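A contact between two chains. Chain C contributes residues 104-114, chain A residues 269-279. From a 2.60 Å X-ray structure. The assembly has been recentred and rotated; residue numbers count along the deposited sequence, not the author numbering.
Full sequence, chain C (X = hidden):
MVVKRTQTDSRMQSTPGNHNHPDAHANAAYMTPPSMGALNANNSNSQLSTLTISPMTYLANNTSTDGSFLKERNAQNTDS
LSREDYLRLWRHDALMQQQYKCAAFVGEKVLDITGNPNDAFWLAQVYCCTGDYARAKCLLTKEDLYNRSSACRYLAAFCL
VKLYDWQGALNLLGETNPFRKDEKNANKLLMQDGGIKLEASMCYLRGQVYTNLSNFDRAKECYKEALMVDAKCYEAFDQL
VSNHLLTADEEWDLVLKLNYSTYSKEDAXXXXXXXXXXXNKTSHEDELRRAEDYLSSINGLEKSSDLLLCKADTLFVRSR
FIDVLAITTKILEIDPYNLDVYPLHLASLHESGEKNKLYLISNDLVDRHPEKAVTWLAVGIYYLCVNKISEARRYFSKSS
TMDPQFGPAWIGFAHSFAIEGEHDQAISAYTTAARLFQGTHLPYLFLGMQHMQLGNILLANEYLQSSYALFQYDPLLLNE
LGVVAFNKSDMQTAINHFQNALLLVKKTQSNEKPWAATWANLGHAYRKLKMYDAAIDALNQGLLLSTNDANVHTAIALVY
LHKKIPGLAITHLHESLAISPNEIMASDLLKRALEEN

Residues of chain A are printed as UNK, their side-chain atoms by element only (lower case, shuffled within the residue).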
# COMPACT_ATOMS: atom_id res chain seq x y z
N ALA C 104 16.84 2.05 -5.80
CA ALA C 104 17.57 1.49 -4.66
C ALA C 104 19.00 1.12 -5.03
O ALA C 104 19.91 1.22 -4.23
CB ALA C 104 16.85 0.32 -4.08
N PHE C 105 19.21 0.71 -6.27
CA PHE C 105 20.50 0.21 -6.68
C PHE C 105 21.48 1.34 -6.92
O PHE C 105 22.67 1.27 -6.52
CB PHE C 105 20.30 -0.62 -7.94
CG PHE C 105 21.53 -0.84 -8.72
CD1 PHE C 105 22.42 -1.84 -8.38
CD2 PHE C 105 21.77 -0.08 -9.85
CE1 PHE C 105 23.55 -2.05 -9.13
CE2 PHE C 105 22.89 -0.28 -10.61
CZ PHE C 105 23.79 -1.27 -10.25
N VAL C 106 20.99 2.41 -7.55
CA VAL C 106 21.76 3.63 -7.73
C VAL C 106 21.95 4.35 -6.40
O VAL C 106 23.02 4.89 -6.11
CB VAL C 106 21.04 4.58 -8.68
CG1 VAL C 106 21.90 5.79 -8.96
CG2 VAL C 106 20.74 3.88 -9.96
N GLY C 107 20.91 4.35 -5.57
CA GLY C 107 20.99 5.06 -4.31
C GLY C 107 21.97 4.42 -3.36
O GLY C 107 22.65 5.10 -2.57
N GLU C 108 22.05 3.10 -3.40
CA GLU C 108 23.04 2.38 -2.63
C GLU C 108 24.45 2.72 -3.11
O GLU C 108 25.33 2.97 -2.30
CB GLU C 108 22.78 0.87 -2.67
CG GLU C 108 21.59 0.47 -1.79
CD GLU C 108 20.78 -0.71 -2.35
OE1 GLU C 108 21.22 -1.35 -3.34
OE2 GLU C 108 19.69 -0.99 -1.78
N LYS C 109 24.66 2.74 -4.42
CA LYS C 109 26.00 3.00 -4.93
C LYS C 109 26.48 4.38 -4.51
O LYS C 109 27.58 4.50 -3.97
CB LYS C 109 26.12 2.83 -6.45
CG LYS C 109 25.93 1.43 -6.98
CD LYS C 109 26.70 0.38 -6.18
CE LYS C 109 25.76 -0.52 -5.35
NZ LYS C 109 24.60 -1.06 -6.13
N VAL C 110 25.68 5.43 -4.74
CA VAL C 110 26.11 6.78 -4.40
C VAL C 110 26.42 6.91 -2.91
O VAL C 110 27.40 7.56 -2.52
CB VAL C 110 25.07 7.89 -4.71
CG1 VAL C 110 25.77 9.24 -4.68
CG2 VAL C 110 24.42 7.68 -6.05
N LEU C 111 25.56 6.32 -2.08
CA LEU C 111 25.75 6.36 -0.64
C LEU C 111 27.07 5.70 -0.23
O LEU C 111 27.80 6.23 0.60
CB LEU C 111 24.58 5.70 0.08
CG LEU C 111 24.68 5.74 1.60
CD1 LEU C 111 25.04 7.18 2.05
CD2 LEU C 111 23.41 5.25 2.26
N ASP C 112 27.36 4.54 -0.82
CA ASP C 112 28.61 3.83 -0.54
C ASP C 112 29.83 4.68 -0.85
O ASP C 112 30.82 4.66 -0.13
CB ASP C 112 28.68 2.53 -1.34
CG ASP C 112 27.84 1.44 -0.73
OD1 ASP C 112 27.48 1.57 0.46
OD2 ASP C 112 27.54 0.44 -1.44
N ILE C 113 29.75 5.42 -1.95
CA ILE C 113 30.88 6.23 -2.36
C ILE C 113 31.06 7.48 -1.50
O ILE C 113 32.18 7.82 -1.15
CB ILE C 113 30.72 6.66 -3.81
CG1 ILE C 113 30.76 5.44 -4.71
CG2 ILE C 113 31.79 7.63 -4.17
CD1 ILE C 113 30.61 5.79 -6.15
N THR C 114 29.96 8.15 -1.15
CA THR C 114 30.04 9.45 -0.49
C THR C 114 29.86 9.45 1.02
O THR C 114 30.50 10.24 1.73
CB THR C 114 29.00 10.43 -1.05
OG1 THR C 114 27.71 10.05 -0.58
CG2 THR C 114 29.02 10.44 -2.57
N UNK A 269 32.75 2.84 -18.21
CA UNK A 269 33.28 1.61 -17.65
C UNK A 269 32.75 1.33 -16.26
O UNK A 269 32.68 0.18 -15.85
c UNK A 269 34.80 1.60 -17.64
N UNK A 270 32.41 2.38 -15.54
CA UNK A 270 31.89 2.23 -14.19
C UNK A 270 30.55 1.52 -14.21
O UNK A 270 30.35 0.53 -13.52
c UNK A 270 31.07 3.24 -9.84
c UNK A 270 29.75 4.04 -12.12
c UNK A 270 31.77 3.61 -13.54
c UNK A 270 29.78 3.66 -9.76
c UNK A 270 31.72 3.22 -11.06
c UNK A 270 29.11 4.07 -10.91
c UNK A 270 31.06 3.60 -12.22
N UNK A 271 29.62 2.02 -15.02
CA UNK A 271 28.31 1.40 -15.07
C UNK A 271 28.40 -0.01 -15.67
O UNK A 271 27.83 -0.95 -15.14
c UNK A 271 25.92 1.67 -16.05
c UNK A 271 25.20 1.39 -14.72
c UNK A 271 27.32 2.26 -15.85
c UNK A 271 25.09 2.56 -16.97
N UNK A 272 29.13 -0.16 -16.77
CA UNK A 272 29.30 -1.47 -17.38
C UNK A 272 29.84 -2.51 -16.40
O UNK A 272 29.37 -3.64 -16.39
n UNK A 272 33.71 -0.22 -20.69
c UNK A 272 30.18 -1.40 -18.62
c UNK A 272 30.93 -2.62 -20.66
c UNK A 272 33.03 -1.35 -20.49
n UNK A 272 31.75 -1.43 -20.85
n UNK A 272 33.61 -2.41 -19.92
c UNK A 272 30.48 -2.75 -19.22
N UNK A 273 30.82 -2.12 -15.57
CA UNK A 273 31.37 -3.04 -14.56
C UNK A 273 30.31 -3.41 -13.52
O UNK A 273 30.25 -4.54 -13.06
o UNK A 273 33.62 -2.01 -14.76
c UNK A 273 32.61 -2.45 -13.85
N UNK A 274 29.49 -2.44 -13.12
CA UNK A 274 28.39 -2.73 -12.20
C UNK A 274 27.48 -3.80 -12.77
O UNK A 274 27.09 -4.71 -12.06
c UNK A 274 27.71 -0.71 -10.61
c UNK A 274 27.57 -1.46 -11.93
c UNK A 274 29.09 -0.80 -10.03
c UNK A 274 27.30 0.74 -10.81
N UNK A 275 27.13 -3.68 -14.05
CA UNK A 275 26.23 -4.64 -14.68
C UNK A 275 26.85 -6.04 -14.77
O UNK A 275 26.22 -7.03 -14.43
c UNK A 275 22.72 -1.17 -15.75
o UNK A 275 21.73 -0.22 -15.60
c UNK A 275 23.12 -1.59 -17.00
c UNK A 275 24.12 -2.53 -17.10
c UNK A 275 24.70 -3.08 -15.96
c UNK A 275 24.27 -2.64 -14.72
c UNK A 275 23.29 -1.69 -14.61
c UNK A 275 25.78 -4.13 -16.06
N UNK A 276 28.10 -6.10 -15.20
CA UNK A 276 28.81 -7.36 -15.27
C UNK A 276 28.82 -8.11 -13.93
O UNK A 276 28.84 -9.33 -13.90
s UNK A 276 31.80 -6.32 -18.04
c UNK A 276 30.22 -7.15 -15.84
c UNK A 276 32.77 -6.68 -16.60
c UNK A 276 30.20 -6.79 -17.34
N UNK A 277 28.78 -7.38 -12.82
CA UNK A 277 28.74 -8.03 -11.51
C UNK A 277 27.45 -8.82 -11.29
O UNK A 277 27.40 -9.66 -10.40
c UNK A 277 30.08 -5.62 -8.76
c UNK A 277 30.14 -6.21 -10.16
c UNK A 277 28.86 -7.01 -10.37
c UNK A 277 31.39 -7.07 -10.33
N UNK A 278 26.42 -8.53 -12.08
CA UNK A 278 25.13 -9.22 -11.96
C UNK A 278 25.10 -10.56 -12.70
O UNK A 278 24.15 -11.33 -12.57
c UNK A 278 23.73 -7.49 -10.18
c UNK A 278 23.19 -6.38 -9.28
c UNK A 278 23.73 -7.10 -11.64
n UNK A 278 22.94 -6.93 -7.91
c UNK A 278 23.99 -8.34 -12.48
N UNK A 279 26.16 -10.82 -13.45
CA UNK A 279 26.14 -11.80 -14.53
C UNK A 279 26.75 -13.14 -14.19
O UNK A 279 27.22 -13.36 -13.07
c UNK A 279 24.72 -10.03 -16.27
c UNK A 279 26.07 -10.49 -16.79
c UNK A 279 26.88 -11.23 -15.73
c UNK A 279 26.91 -9.35 -17.31

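Position 269 carries a single side-chain carbon, far from chain C: alanine, A269(A). Position 270 has one carbon leading into a six-carbon ring with no heteroatom; its CA-to-CB bond points sideways, but the ring end comes nearer chain C and touches I113(C). It is phenylalanine, in the t rotamer, and CZ of F270(A) lies 4.3 Å from CD1 of I113(C).

At 271 four carbons fork at the second and send their end nearer chain C, yet stop short of contact; the pattern is that of leucine, L271(A). Position 272, out of reach of chain C, runs three carbons, a nitrogen, then a carbon bearing two more nitrogens. This is arginine, R272(A). Position 273 has one carbon and one oxygen, also out of reach: a serine, whose OG in S273(A) donates a 2.6 Å hydrogen bond to O of A269(A), spending its polarity on its own helix.

Position 274 again shows four carbons forked at the second, here pointing toward chain C and touching both F105(C) and K109(C). It is leucine. CG of L274(A) sits 4.0 Å from CZ of F105(C), and CD2 of L274(A) is 4.1 Å from CG of K109(C), so the lysine takes part through its aliphatic stem. Position 275 has one carbon, then a six-carbon ring bearing an oxygen; its CA-to-CB bond points away, but the ring reaches back to touch F105(C). It is tyrosine, and CE2 of Y275(A) comes within 4.3 Å of CE2 of F105(C), which lies at the tyrosine ring's edge.

Position 276, out of reach, is an unbranched chain of two carbons, a sulfur and a carbon, hence methionine, M276(A). Position 277 has four carbons forked at the second and makes no contact: leucine, L277(A). At 278 four carbons in a row end in nitrogen, pointing toward chain C and touching F105(C). This is lysine, with CE of K278(A) 4.3 Å from CE1 of F105(C). Position 279 is a last four-carbon fork that does not touch chain C, leucine L279(A), which closes a type I turn begun at M276(A).

The contact works by apolar packing, with no hydrogen bond between the stretches. The helix axes stay 13.2 Å apart at their closest and cross at 118°, so long side chains must span the gap. Chain C supplies F105(C), K109(C) and I113(C), spaced four apart along one helical stripe; F105(C) meets three residues, L274(A), Y275(A) and K278(A), while K109(C) shares L274(A). NZ of K109(C) donates to O of F105(C) at 3.1 Å and is also bonded elsewhere in the structure, while its carbons pack against leucine.

Chain A, residues 269-279: AFLRSLYMLKL
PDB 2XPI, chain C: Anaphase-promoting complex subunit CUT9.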